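Peptidoglycan glycosyltransferase (Burkholderia ambifaria, PDB 5UY7) is a penicillin-binding protein whose modelled part has the transpeptidase-domain fold of the beta-lactamase clan, a five-stranded antiparallel sheet packed with helices. Local coordinates at residues A[229-233]-A[401-407]; A[259-265]-A[356-362]; A[279-285]-A[335-341]; A[288-294]-A[312-318]. All coordinates share one frame; numbering follows the deposited sequence.

Contact 1 of 4, residues A[229-233]-A[401-407]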
loop_
_atom_site.group_PDB
_atom_site.type_symbol
_atom_site.label_atom_id
_atom_site.label_comp_id
_atom_site.label_asym_id
_atom_site.label_seq_id
_atom_site.Cartn_x
_atom_site.Cartn_y
_atom_site.Cartn_z
ATOM N N ASP A 229 -12.239 6.040 -4.481
ATOM C CA ASP A 229 -13.103 5.209 -5.316
ATOM C C ASP A 229 -12.290 4.594 -6.455
ATOM O O ASP A 229 -11.729 5.313 -7.287
ATOM C CB ASP A 229 -14.256 6.053 -5.864
ATOM C CG ASP A 229 -15.195 5.257 -6.752
ATOM O OD1 ASP A 229 -15.799 4.287 -6.267
ATOM O OD2 ASP A 229 -15.346 5.605 -7.939
ATOM N N VAL A 230 -12.245 3.258 -6.500
ATOM C CA VAL A 230 -11.415 2.554 -7.482
ATOM C C VAL A 230 -11.866 2.852 -8.909
ATOM O O VAL A 230 -11.038 3.007 -9.817
ATOM C CB VAL A 230 -11.430 1.040 -7.185
ATOM C CG1 VAL A 230 -10.767 0.252 -8.302
ATOM C CG2 VAL A 230 -10.729 0.778 -5.867
ATOM N N ARG A 231 -13.179 2.927 -9.135
ATOM C CA ARG A 231 -13.693 3.027 -10.499
ATOM C C ARG A 231 -13.379 4.379 -11.134
ATOM O O ARG A 231 -13.196 4.461 -12.356
ATOM C CB ARG A 231 -15.205 2.783 -10.515
ATOM C CG ARG A 231 -15.837 2.895 -11.903
ATOM C CD ARG A 231 -17.322 2.549 -11.896
ATOM N NE ARG A 231 -18.113 3.523 -11.146
ATOM C CZ ARG A 231 -18.584 4.657 -11.656
ATOM N NH1 ARG A 231 -18.341 4.973 -12.922
ATOM N NH2 ARG A 231 -19.297 5.480 -10.897
ATOM N N THR A 232 -13.314 5.442 -10.332
ATOM C CA THR A 232 -13.201 6.800 -10.850
ATOM C C THR A 232 -11.937 7.523 -10.433
ATOM O O THR A 232 -11.614 8.547 -11.044
ATOM C CB THR A 232 -14.388 7.662 -10.388
ATOM O OG1 THR A 232 -14.359 7.780 -8.953
ATOM C CG2 THR A 232 -15.715 7.049 -10.844
ATOM N N GLY A 233 -11.244 7.060 -9.394
ATOM C CA GLY A 233 -10.168 7.823 -8.803
ATOM C C GLY A 233 -10.605 8.931 -7.863
ATOM O O GLY A 233 -9.746 9.613 -7.296
ATOM N N ALA A 401 -5.724 -2.395 -7.593
ATOM C CA ALA A 401 -7.166 -2.563 -7.442
ATOM C C ALA A 401 -7.893 -2.555 -8.780
ATOM O O ALA A 401 -8.826 -3.338 -8.979
ATOM C CB ALA A 401 -7.730 -1.451 -6.550
ATOM N N HIS A 402 -7.507 -1.654 -9.680
ATOM C CA HIS A 402 -8.216 -1.391 -10.939
ATOM C C HIS A 402 -7.566 -2.129 -12.104
ATOM O O HIS A 402 -7.211 -1.538 -13.122
ATOM C CB HIS A 402 -8.260 0.117 -11.193
ATOM C CG HIS A 402 -9.186 0.540 -12.299
ATOM N ND1 HIS A 402 -10.305 1.311 -12.070
ATOM C CD2 HIS A 402 -9.147 0.326 -13.637
ATOM C CE1 HIS A 402 -10.923 1.540 -13.216
ATOM N NE2 HIS A 402 -10.242 0.954 -14.181
ATOM N N ASP A 403 -7.372 -3.441 -11.941
ATOM C CA ASP A 403 -6.947 -4.324 -13.026
ATOM C C ASP A 403 -5.667 -3.845 -13.712
ATOM O O ASP A 403 -5.500 -3.989 -14.926
ATOM C CB ASP A 403 -8.067 -4.500 -14.046
ATOM C CG ASP A 403 -9.192 -5.361 -13.516
ATOM O OD1 ASP A 403 -9.066 -5.853 -12.373
ATOM O OD2 ASP A 403 -10.195 -5.544 -14.233
ATOM N N GLY A 404 -4.748 -3.293 -12.928
ATOM C CA GLY A 404 -3.457 -2.900 -13.449
ATOM C C GLY A 404 -3.359 -1.459 -13.900
ATOM O O GLY A 404 -2.249 -0.996 -14.188
ATOM N N GLU A 405 -4.470 -0.725 -13.935
ATOM C CA GLU A 405 -4.497 0.638 -14.461
ATOM C C GLU A 405 -4.605 1.611 -13.294
ATOM O O GLU A 405 -5.618 1.630 -12.586
ATOM C CB GLU A 405 -5.655 0.822 -15.433
ATOM C CG GLU A 405 -5.639 2.198 -16.099
ATOM C CD GLU A 405 -6.779 2.389 -17.078
ATOM O OE1 GLU A 405 -7.802 1.690 -16.936
ATOM O OE2 GLU A 405 -6.645 3.233 -17.993
ATOM N N MET A 406 -3.565 2.408 -13.088
ATOM C CA MET A 406 -3.586 3.402 -12.022
ATOM C C MET A 406 -4.457 4.583 -12.423
ATOM O O MET A 406 -4.287 5.163 -13.499
ATOM C CB MET A 406 -2.177 3.881 -11.696
ATOM C CG MET A 406 -2.175 4.737 -10.436
ATOM S SD MET A 406 -0.538 5.268 -9.965
ATOM C CE MET A 406 -0.164 6.433 -11.247
ATOM N N MET A 407 -5.362 4.961 -11.542
ATOM C CA MET A 407 -6.345 5.992 -11.811
ATOM C C MET A 407 -5.811 7.363 -11.415
ATOM O O MET A 407 -5.066 7.486 -10.441
ATOM C CB MET A 407 -7.626 5.704 -11.032
ATOM C CG MET A 407 -8.257 4.377 -11.408
ATOM S SD MET A 407 -8.802 4.430 -13.131
ATOM C CE MET A 407 -10.272 5.426 -12.991
#
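Val-230 and His-402 lie across from each other with their CA atoms 6.1 Å apart, and Gly-233 and Met-407 come closer, at 5.2 Å between CA atoms. The turn 229-233 is held by its own backbone bond from Gly-233 N to Asp-229 O. His-402 is the first residue past the end of helix 390-401, and a type I' turn runs from it to Glu-405. The one hydrogen bond across the contact joins His-402 ND1 to Val-230 O, at 2.9 Å. The carbonyl oxygen lies close to the imidazole plane, but ND1 stands above the carbonyl plane, 46° out of it. The ring reaches this oxygen because CG is anti to the backbone N (chi1 -168°). With ND1 as donor, the bond helps fix the rotation of the ring. Met-407 SD sits over one ring face, 3.5 Å above the plane and toward the rim. The Met-407 chain is bent at chi2 and chi3, which brings SD over the ring and CE to the turn's carbonyls. Its CE methyl ends 3.1 Å from Arg-231 O, and its CG lies 3.5 Å from Val-230 O. The two branches of Val-230 straddle the methyl of Ala-401, with CG2 at 3.8 Å from Ala-401 CB. CG1 also touches His-402 CB. Val-493 of strand 492-499 packs against both Val-230 and Ala-401. Within the turn, Thr-232 OG1 bonds to Asp-229 OD2. The arrangement is a beta hairpin turn, between strands 222-229 and 235-241 of the five-stranded sheet, packed on a helix end in the transpeptidase domain.

Contact 2 of 4, residues A[259-265]-A[356-362]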
loop_
_atom_site.group_PDB
_atom_site.type_symbol
_atom_site.label_atom_id
_atom_site.label_comp_id
_atom_site.label_asym_id
_atom_site.label_seq_id
_atom_site.Cartn_x
_atom_site.Cartn_y
_atom_site.Cartn_z
ATOM N N ASN A 259 -1.255 20.108 4.493
ATOM C CA ASN A 259 -2.012 18.864 4.371
ATOM C C ASN A 259 -1.007 17.717 4.403
ATOM O O ASN A 259 -0.424 17.355 3.377
ATOM C CB ASN A 259 -2.850 18.869 3.097
ATOM C CG ASN A 259 -3.871 17.746 3.064
ATOM O OD1 ASN A 259 -3.572 16.610 3.418
ATOM N ND2 ASN A 259 -5.090 18.070 2.644
ATOM N N ARG A 260 -0.807 17.141 5.594
ATOM C CA ARG A 260 0.277 16.178 5.793
ATOM C C ARG A 260 0.132 14.942 4.912
ATOM O O ARG A 260 1.140 14.324 4.549
ATOM C CB ARG A 260 0.353 15.774 7.264
ATOM C CG ARG A 260 0.637 16.945 8.192
ATOM C CD ARG A 260 0.883 16.498 9.621
ATOM N NE ARG A 260 -0.274 15.828 10.214
ATOM C CZ ARG A 260 -1.332 16.455 10.726
ATOM N NH1 ARG A 260 -1.402 17.780 10.703
ATOM N NH2 ARG A 260 -2.327 15.756 11.251
ATOM N N ILE A 261 -1.100 14.555 4.564
ATOM C CA ILE A 261 -1.298 13.434 3.648
ATOM C C ILE A 261 -0.544 13.662 2.349
ATOM O O ILE A 261 -0.024 12.717 1.742
ATOM C CB ILE A 261 -2.801 13.217 3.372
ATOM C CG1 ILE A 261 -3.520 12.754 4.629
ATOM C CG2 ILE A 261 -2.994 12.205 2.239
ATOM C CD1 ILE A 261 -4.996 12.474 4.415
ATOM N N LEU A 262 -0.454 14.917 1.911
ATOM C CA LEU A 262 0.216 15.261 0.668
ATOM C C LEU A 262 1.645 15.750 0.862
ATOM O O LEU A 262 2.463 15.622 -0.058
ATOM C CB LEU A 262 -0.579 16.347 -0.063
ATOM C CG LEU A 262 -1.910 15.852 -0.624
ATOM C CD1 LEU A 262 -2.992 16.886 -0.403
ATOM C CD2 LEU A 262 -1.749 15.539 -2.104
ATOM N N THR A 263 1.975 16.296 2.027
ATOM C CA THR A 263 3.271 16.948 2.185
ATOM C C THR A 263 4.293 16.109 2.936
ATOM O O THR A 263 5.495 16.274 2.707
ATOM C CB THR A 263 3.111 18.297 2.898
ATOM O OG1 THR A 263 2.590 18.094 4.218
ATOM C CG2 THR A 263 2.165 19.204 2.118
ATOM N N ASP A 264 3.864 15.210 3.813
ATOM C CA ASP A 264 4.801 14.457 4.637
ATOM C C ASP A 264 5.241 13.182 3.928
ATOM O O ASP A 264 4.409 12.401 3.451
ATOM C CB ASP A 264 4.180 14.136 5.995
ATOM C CG ASP A 264 4.077 15.366 6.892
ATOM O OD1 ASP A 264 4.309 16.493 6.398
ATOM O OD2 ASP A 264 3.776 15.207 8.088
ATOM N N VAL A 265 6.555 12.968 3.862
ATOM C CA VAL A 265 7.082 11.781 3.207
ATOM C C VAL A 265 7.804 10.907 4.220
ATOM O O VAL A 265 8.297 11.369 5.255
ATOM C CB VAL A 265 8.010 12.106 2.016
ATOM C CG1 VAL A 265 7.269 12.938 0.989
ATOM C CG2 VAL A 265 9.264 12.804 2.484
ATOM N N VAL A 356 -2.885 17.865 -7.918
ATOM C CA VAL A 356 -4.296 17.779 -7.577
ATOM C C VAL A 356 -4.837 19.093 -7.027
ATOM O O VAL A 356 -5.960 19.133 -6.521
ATOM C CB VAL A 356 -4.561 16.622 -6.594
ATOM C CG1 VAL A 356 -4.106 15.310 -7.201
ATOM C CG2 VAL A 356 -3.849 16.867 -5.276
ATOM N N GLY A 357 -4.067 20.173 -7.126
ATOM C CA GLY A 357 -4.558 21.471 -6.718
ATOM C C GLY A 357 -3.902 21.997 -5.460
ATOM O O GLY A 357 -3.530 23.170 -5.392
ATOM N N PHE A 358 -3.763 21.141 -4.458
ATOM C CA PHE A 358 -3.140 21.547 -3.207
ATOM C C PHE A 358 -1.704 21.995 -3.466
ATOM O O PHE A 358 -0.955 21.287 -4.150
ATOM C CB PHE A 358 -3.154 20.391 -2.207
ATOM C CG PHE A 358 -4.537 19.974 -1.789
ATOM C CD1 PHE A 358 -5.257 20.734 -0.882
ATOM C CD2 PHE A 358 -5.118 18.828 -2.305
ATOM C CE1 PHE A 358 -6.530 20.357 -0.495
ATOM C CE2 PHE A 358 -6.393 18.446 -1.916
ATOM C CZ PHE A 358 -7.097 19.211 -1.011
ATOM N N PRO A 359 -1.288 23.146 -2.952
ATOM C CA PRO A 359 0.080 23.604 -3.192
ATOM C C PRO A 359 1.070 22.838 -2.331
ATOM O O PRO A 359 0.734 22.311 -1.267
ATOM C CB PRO A 359 0.027 25.084 -2.794
ATOM C CG PRO A 359 -0.996 25.118 -1.714
ATOM C CD PRO A 359 -2.034 24.071 -2.082
ATOM N N GLY A 360 2.302 22.769 -2.822
ATOM C CA GLY A 360 3.378 22.184 -2.046
ATOM C C GLY A 360 3.233 20.704 -1.776
ATOM O O GLY A 360 3.750 20.216 -0.765
ATOM N N ALA A 361 2.539 19.971 -2.645
ATOM C CA ALA A 361 2.504 18.522 -2.503
ATOM C C ALA A 361 3.903 17.953 -2.704
ATOM O O ALA A 361 4.650 18.388 -3.586
ATOM C CB ALA A 361 1.527 17.902 -3.502
ATOM N N ALA A 362 4.259 16.976 -1.873
ATOM C CA ALA A 362 5.609 16.433 -1.884
ATOM C C ALA A 362 5.812 15.470 -3.045
ATOM O O ALA A 362 4.921 14.692 -3.393
ATOM C CB ALA A 362 5.901 15.726 -0.563
HETATM O O HOH W 1 2.591 13.839 -2.163
#
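Leu-262 and Phe-358 make the main apolar contact. Leu-262 CD1 meets the ring at CD2, 3.5 Å away, and the two side chains cross at about a right angle. Phe-358 CG lies anti to its carbonyl carbon (chi1 -64°), which turns the ring toward Leu-262. The other leucine branch, CD2, turns to Val-356 CG2 at 4.0 Å and more loosely to the Ala-361 methyl. Phe-391 of helix 390-401 also packs on Leu-262 and Val-356. A second apolar pair is tight: Val-265 CG1 lies 3.5 Å from Ala-362 CB.

Two methyls rest against carbonyl oxygens: Ala-362 CB on Thr-263 O, and Thr-263 CG2 on Gly-360 O, 3.4 Å away.

The amide of Asn-259 comes over one face of the Phe-358 ring. Its ND2 stands 4.1 Å above the plane, offset toward the rim. Asn-259 OD1 is bonded to Asn-240 ND2.

One direct hydrogen bond crosses the contact, from Ala-362 N to Leu-262 O, at 2.9 Å and nearly straight (170°). A water donates to the same oxygen and to Ala-362 O, 2.8 Å from each.

Two donors thus satisfy Leu-262 O at the end of helix 260-263, while the side-chain fit beside it rests on carbon packing.

Contact 3 of 4, residues A[279-285]-A[335-341]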
loop_
_atom_site.group_PDB
_atom_site.type_symbol
_atom_site.label_atom_id
_atom_site.label_comp_id
_atom_site.label_asym_id
_atom_site.label_seq_id
_atom_site.Cartn_x
_atom_site.Cartn_y
_atom_site.Cartn_z
ATOM N N LEU A 279 5.783 -6.406 -10.370
ATOM C CA LEU A 279 6.638 -6.191 -11.533
ATOM C C LEU A 279 7.281 -7.491 -12.002
ATOM O O LEU A 279 7.332 -7.757 -13.206
ATOM C CB LEU A 279 7.712 -5.145 -11.216
ATOM C CG LEU A 279 8.614 -4.781 -12.396
ATOM C CD1 LEU A 279 7.816 -4.184 -13.555
ATOM C CD2 LEU A 279 9.708 -3.826 -11.924
ATOM N N ALA A 280 7.771 -8.320 -11.071
ATOM C CA ALA A 280 8.394 -9.580 -11.481
ATOM C C ALA A 280 7.391 -10.505 -12.165
ATOM O O ALA A 280 7.737 -11.211 -13.123
ATOM C CB ALA A 280 9.028 -10.265 -10.269
ATOM N N LEU A 281 6.145 -10.525 -11.688
ATOM C CA LEU A 281 5.100 -11.259 -12.404
ATOM C C LEU A 281 4.872 -10.673 -13.793
ATOM O O LEU A 281 4.797 -11.407 -14.789
ATOM C CB LEU A 281 3.791 -11.226 -11.607
ATOM C CG LEU A 281 3.821 -11.960 -10.266
ATOM C CD1 LEU A 281 2.561 -11.624 -9.467
ATOM C CD2 LEU A 281 3.898 -13.466 -10.528
ATOM N N ASP A 282 4.750 -9.344 -13.873
ATOM C CA ASP A 282 4.425 -8.690 -15.134
ATOM C C ASP A 282 5.525 -8.893 -16.168
ATOM O O ASP A 282 5.247 -9.007 -17.369
ATOM C CB ASP A 282 4.187 -7.199 -14.890
ATOM C CG ASP A 282 3.025 -6.649 -15.688
ATOM O OD1 ASP A 282 1.949 -7.290 -15.701
ATOM O OD2 ASP A 282 3.193 -5.574 -16.297
ATOM N N LEU A 283 6.783 -8.919 -15.724
ATOM C CA LEU A 283 7.913 -9.157 -16.615
ATOM C C LEU A 283 8.131 -10.634 -16.898
ATOM O O LEU A 283 9.072 -10.971 -17.629
ATOM C CB LEU A 283 9.186 -8.547 -16.019
ATOM C CG LEU A 283 9.154 -7.022 -15.927
ATOM C CD1 LEU A 283 10.385 -6.469 -15.218
ATOM C CD2 LEU A 283 9.039 -6.444 -17.331
ATOM N N HIS A 284 7.286 -11.509 -16.346
ATOM C CA HIS A 284 7.372 -12.956 -16.525
ATOM C C HIS A 284 8.640 -13.544 -15.912
ATOM O O HIS A 284 9.067 -14.635 -16.299
ATOM C CB HIS A 284 7.264 -13.340 -18.011
ATOM C CG HIS A 284 6.125 -12.670 -18.721
ATOM N ND1 HIS A 284 4.806 -12.890 -18.383
ATOM C CD2 HIS A 284 6.107 -11.777 -19.740
ATOM C CE1 HIS A 284 4.025 -12.168 -19.168
ATOM N NE2 HIS A 284 4.789 -11.483 -19.999
ATOM N N ARG A 285 9.251 -12.847 -14.944
ATOM C CA ARG A 285 10.436 -13.388 -14.276
ATOM C C ARG A 285 10.074 -14.492 -13.289
ATOM O O ARG A 285 10.856 -15.431 -13.089
ATOM C CB ARG A 285 11.197 -12.276 -13.545
ATOM C CG ARG A 285 11.617 -11.113 -14.432
ATOM C CD ARG A 285 12.750 -11.486 -15.402
ATOM N NE ARG A 285 12.673 -10.617 -16.573
ATOM C CZ ARG A 285 13.110 -9.363 -16.589
ATOM N NH1 ARG A 285 13.703 -8.860 -15.517
ATOM N NH2 ARG A 285 12.953 -8.611 -17.669
ATOM N N THR A 335 15.933 -10.611 -9.827
ATOM C CA THR A 335 15.615 -11.046 -11.178
ATOM C C THR A 335 15.357 -9.882 -12.119
ATOM O O THR A 335 15.105 -10.114 -13.304
ATOM C CB THR A 335 14.388 -11.974 -11.189
ATOM O OG1 THR A 335 13.201 -11.214 -10.943
ATOM C CG2 THR A 335 14.514 -13.068 -10.135
ATOM N N MET A 336 15.415 -8.642 -11.630
ATOM C CA MET A 336 15.084 -7.477 -12.437
ATOM C C MET A 336 16.237 -6.485 -12.433
ATOM O O MET A 336 17.146 -6.557 -11.603
ATOM C CB MET A 336 13.789 -6.831 -11.927
ATOM C CG MET A 336 12.623 -7.808 -12.011
ATOM S SD MET A 336 11.098 -7.115 -11.364
ATOM C CE MET A 336 11.418 -7.167 -9.608
ATOM N N ARG A 337 16.212 -5.581 -13.413
ATOM C CA ARG A 337 17.234 -4.557 -13.578
ATOM C C ARG A 337 16.797 -3.275 -12.884
ATOM O O ARG A 337 15.601 -3.007 -12.767
ATOM C CB ARG A 337 17.472 -4.268 -15.055
ATOM N N PRO A 338 17.759 -2.467 -12.431
ATOM C CA PRO A 338 17.403 -1.162 -11.848
ATOM C C PRO A 338 16.500 -0.328 -12.740
ATOM O O PRO A 338 15.511 0.237 -12.255
ATOM C CB PRO A 338 18.775 -0.504 -11.645
ATOM C CG PRO A 338 19.688 -1.647 -11.400
ATOM C CD PRO A 338 19.192 -2.768 -12.283
ATOM N N GLU A 339 16.803 -0.252 -14.040
ATOM C CA GLU A 339 15.967 0.533 -14.942
ATOM C C GLU A 339 14.531 0.021 -14.956
ATOM O O GLU A 339 13.585 0.816 -15.019
ATOM C CB GLU A 339 16.560 0.518 -16.352
ATOM C CG GLU A 339 15.790 1.385 -17.329
ATOM C CD GLU A 339 16.450 1.455 -18.685
ATOM O OE1 GLU A 339 17.321 0.602 -18.963
ATOM O OE2 GLU A 339 16.102 2.362 -19.472
ATOM N N GLU A 340 14.345 -1.301 -14.888
ATOM C CA GLU A 340 12.996 -1.863 -14.889
ATOM C C GLU A 340 12.233 -1.454 -13.638
ATOM O O GLU A 340 11.068 -1.042 -13.710
ATOM C CB GLU A 340 13.056 -3.391 -14.996
ATOM C CG GLU A 340 13.474 -3.877 -16.364
ATOM C CD GLU A 340 13.781 -5.360 -16.407
ATOM O OE1 GLU A 340 14.156 -5.938 -15.365
ATOM O OE2 GLU A 340 13.657 -5.946 -17.501
ATOM N N MET A 341 12.876 -1.557 -12.476
ATOM C CA MET A 341 12.194 -1.208 -11.237
ATOM C C MET A 341 11.943 0.295 -11.154
ATOM O O MET A 341 10.870 0.724 -10.713
ATOM C CB MET A 341 13.006 -1.699 -10.037
ATOM C CG MET A 341 13.157 -3.224 -10.000
ATOM S SD MET A 341 13.868 -3.817 -8.446
ATOM C CE MET A 341 12.542 -3.453 -7.300
#
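The Arg-285 guanidinium meets Glu-340 and Thr-335 at its edge, and Leu-283 CB lies over one of its faces, toward the rim. It grips the carboxylate end-on in a two-bond salt bridge. NH2 bonds to Glu-340 OE2 at 2.8 Å, and NH1 bonds to OE1 of the same residue at 3.0 Å. Both oxygens are met on the syn side, and the two flat groups are turned 31° apart. NH1 also donates to Thr-335 O at 2.9 Å. The arginine chain is bent at chi2 (-71°), which carries CD past Thr-335 O. Glu-340 OE1 takes a second bond, 2.9 Å from Arg-337 N, on its anti side. The carboxylate is therefore held from two sides, and such donors would favour its charged form. The Leu-283 CD1 methyl lies against the carboxylate carbon, 3.8 Å from Glu-340 CD.

Beside the ion pair, Met-336 SD packs 3.6 Å from Leu-279 CG and also touches the Ala-280 methyl. Leu-279 CD2 reaches over to Met-341 CG, 4.0 Å away.

Two helix ends meet here. Helix 273-282 finishes in a Schellman motif at His-284. Arg-337 is the N-cap of helix 338-347, and Glu-340, three residues on, bonds back through OE1 to the N-cap backbone N.

Contact 4 of 4, residues A[288-294]-A[312-318]. With SO4 (sulfate ion), chain C.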
loop_
_atom_site.group_PDB
_atom_site.type_symbol
_atom_site.label_atom_id
_atom_site.label_comp_id
_atom_site.label_asym_id
_atom_site.label_seq_id
_atom_site.Cartn_x
_atom_site.Cartn_y
_atom_site.Cartn_z
ATOM N N PRO A 288 3.178 -16.953 -9.700
ATOM C CA PRO A 288 2.770 -16.999 -8.288
ATOM C C PRO A 288 3.272 -18.221 -7.541
ATOM O O PRO A 288 3.472 -18.148 -6.320
ATOM C CB PRO A 288 1.238 -16.974 -8.368
ATOM C CG PRO A 288 0.949 -16.249 -9.651
ATOM C CD PRO A 288 2.025 -16.713 -10.593
ATOM N N ASN A 289 3.497 -19.345 -8.222
ATOM C CA ASN A 289 3.947 -20.542 -7.523
ATOM C C ASN A 289 5.434 -20.817 -7.691
ATOM O O ASN A 289 5.895 -21.895 -7.302
ATOM C CB ASN A 289 3.134 -21.756 -7.971
ATOM C CG ASN A 289 1.681 -21.637 -7.592
ATOM O OD1 ASN A 289 0.791 -21.782 -8.431
ATOM N ND2 ASN A 289 1.431 -21.345 -6.326
ATOM N N THR A 290 6.187 -19.878 -8.259
ATOM C CA THR A 290 7.642 -19.969 -8.234
ATOM C C THR A 290 8.138 -20.064 -6.797
ATOM O O THR A 290 7.671 -19.338 -5.919
ATOM C CB THR A 290 8.252 -18.749 -8.918
ATOM O OG1 THR A 290 7.931 -18.776 -10.316
ATOM C CG2 THR A 290 9.772 -18.720 -8.735
ATOM N N LEU A 291 9.088 -20.969 -6.561
ATOM C CA LEU A 291 9.655 -21.125 -5.225
ATOM C C LEU A 291 10.787 -20.131 -5.002
ATOM O O LEU A 291 11.610 -19.889 -5.893
ATOM C CB LEU A 291 10.172 -22.546 -5.021
ATOM C CG LEU A 291 9.111 -23.644 -5.110
ATOM C CD1 LEU A 291 9.721 -24.992 -4.767
ATOM C CD2 LEU A 291 7.930 -23.336 -4.200
ATOM N N VAL A 292 10.826 -19.567 -3.796
ATOM C CA VAL A 292 11.846 -18.614 -3.369
ATOM C C VAL A 292 12.394 -19.113 -2.040
ATOM O O VAL A 292 11.635 -19.255 -1.072
ATOM C CB VAL A 292 11.275 -17.193 -3.214
ATOM C CG1 VAL A 292 12.379 -16.201 -2.848
ATOM C CG2 VAL A 292 10.549 -16.769 -4.488
ATOM N N GLU A 293 13.697 -19.371 -1.991
ATOM C CA GLU A 293 14.334 -19.921 -0.799
ATOM C C GLU A 293 14.715 -18.783 0.140
ATOM O O GLU A 293 15.562 -17.953 -0.206
ATOM C CB GLU A 293 15.572 -20.734 -1.171
ATOM C CG GLU A 293 15.296 -21.861 -2.159
ATOM C CD GLU A 293 14.378 -22.944 -1.602
ATOM O OE1 GLU A 293 14.158 -22.987 -0.369
ATOM O OE2 GLU A 293 13.877 -23.759 -2.406
ATOM N N THR A 294 14.101 -18.744 1.325
ATOM C CA THR A 294 14.496 -17.761 2.325
ATOM C C THR A 294 15.185 -18.378 3.537
ATOM O O THR A 294 15.664 -17.630 4.399
ATOM C CB THR A 294 13.288 -16.922 2.791
ATOM O OG1 THR A 294 12.461 -17.680 3.687
ATOM C CG2 THR A 294 12.457 -16.457 1.599
ATOM N N PHE A 312 11.383 -18.458 7.462
ATOM C CA PHE A 312 10.214 -18.895 6.712
ATOM C C PHE A 312 10.500 -20.042 5.754
ATOM O O PHE A 312 9.553 -20.657 5.249
ATOM C CB PHE A 312 9.619 -17.715 5.934
ATOM C CG PHE A 312 9.070 -16.624 6.817
ATOM C CD1 PHE A 312 8.066 -16.895 7.734
ATOM C CD2 PHE A 312 9.538 -15.322 6.707
ATOM C CE1 PHE A 312 7.550 -15.890 8.541
ATOM C CE2 PHE A 312 9.024 -14.307 7.505
ATOM C CZ PHE A 312 8.029 -14.592 8.427
ATOM N N GLY A 313 11.769 -20.345 5.489
ATOM C CA GLY A 313 12.080 -21.461 4.626
ATOM C C GLY A 313 11.705 -21.197 3.176
ATOM O O GLY A 313 11.778 -20.074 2.672
ATOM N N THR A 314 11.298 -22.267 2.495
ATOM C CA THR A 314 10.917 -22.176 1.095
ATOM C C THR A 314 9.500 -21.631 0.990
ATOM O O THR A 314 8.569 -22.193 1.580
ATOM C CB THR A 314 11.004 -23.543 0.420
ATOM O OG1 THR A 314 12.293 -24.115 0.662
ATOM C CG2 THR A 314 10.784 -23.399 -1.082
ATOM N N LEU A 315 9.341 -20.538 0.250
ATOM C CA LEU A 315 8.050 -19.902 0.046
ATOM C C LEU A 315 7.734 -19.861 -1.441
ATOM O O LEU A 315 8.638 -19.814 -2.280
ATOM C CB LEU A 315 8.031 -18.467 0.593
ATOM C CG LEU A 315 8.286 -18.292 2.091
ATOM C CD1 LEU A 315 8.371 -16.813 2.453
ATOM C CD2 LEU A 315 7.184 -19.000 2.874
ATOM N N THR A 316 6.449 -19.875 -1.770
ATOM C CA THR A 316 6.092 -19.429 -3.109
ATOM C C THR A 316 6.194 -17.912 -3.166
ATOM O O THR A 316 6.306 -17.233 -2.145
ATOM C CB THR A 316 4.669 -19.835 -3.477
ATOM O OG1 THR A 316 3.767 -19.236 -2.532
ATOM C CG2 THR A 316 4.505 -21.352 -3.459
ATOM N N VAL A 317 6.128 -17.371 -4.386
ATOM C CA VAL A 317 6.057 -15.920 -4.536
ATOM C C VAL A 317 4.863 -15.370 -3.766
ATOM O O VAL A 317 4.964 -14.340 -3.094
ATOM C CB VAL A 317 6.007 -15.551 -6.030
ATOM C CG1 VAL A 317 5.568 -14.089 -6.217
ATOM C CG2 VAL A 317 7.368 -15.784 -6.660
ATOM N N GLY A 318 3.726 -16.068 -3.814
ATOM C CA GLY A 318 2.593 -15.653 -2.998
ATOM C C GLY A 318 2.918 -15.681 -1.516
ATOM O O GLY A 318 2.543 -14.769 -0.767
HETATM S S SO4 C . 2.392 -21.276 -11.729
HETATM O O1 SO4 C . 1.803 -20.879 -13.004
HETATM O O2 SO4 C . 1.743 -22.487 -11.231
HETATM O O3 SO4 C . 2.195 -20.200 -10.758
HETATM O O4 SO4 C . 3.819 -21.531 -11.914
HETATM O O HOH W 2 12.951 -16.403 6.111
#
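Val-292 and Leu-315 form the hydrogen-bonded pair at the centre of this contact. Val-292 N donates to Leu-315 O at 2.7 Å, nearly along the C=O axis, and Leu-315 N returns a bond to Val-292 O at 2.9 Å. Glu-293 and Thr-314 follow as a non-hydrogen-bonded pair. Their side chains lie side by side, and Thr-314 OG1 sits doubtfully close to Glu-293 OE1. The glutamate is bent at chi2 (-65°), which brings its carboxylate alongside the threonine. Next, Gly-313 O is gripped twice. Thr-294 OG1 bonds to Gly-313 O at 2.7 Å, in the plane of that carbonyl and on a lone pair, while Thr-294 N approaches from above the plane.

The strands 291-293 and 314-316 make a two-stranded antiparallel sheet, and the second runs straight into helix 317-323. Thr-316 is the N-cap of that helix, its OG1 bonded to Gly-319 N. Gly-318 N bonds to Pro-288 O at 3.3 Å. Val-317 CG2 packs on Val-292 CG2, and Ile-332 of helix 326-333 touches both valines. Beyond Thr-294, a water donates to its OG1 and accepts from Phe-312 N. A sulfate ion, probably from the crystallisation liquor, accepts from Asn-289 N and Thr-287 OG1.

How the contacts relate
From the N terminus, segment 229-233 opens the longest loop, which contact 1 closes only at 401-407. Inside it, 259-265 starts the loop closed by contact 2 at 356-362. Contact 3 nests within that one, joining 279-285 to 335-341. Contact 4 is innermost, pairing 288-294 with 312-318. No loops cross. Contact 1 ties a turn of the five-stranded sheet to the end of helix 390-401. Contact 2 joins a short helix to a loop, contact 3 joins two helix ends, and contact 4 builds a small sheet. Contacts 3 and 4 touch, Leu-281 CD2 lying 3.7 Å from Pro-288 N. Contacts 2 and 4 lie about 38 Å apart between centres, on opposite sides of the chain's centre.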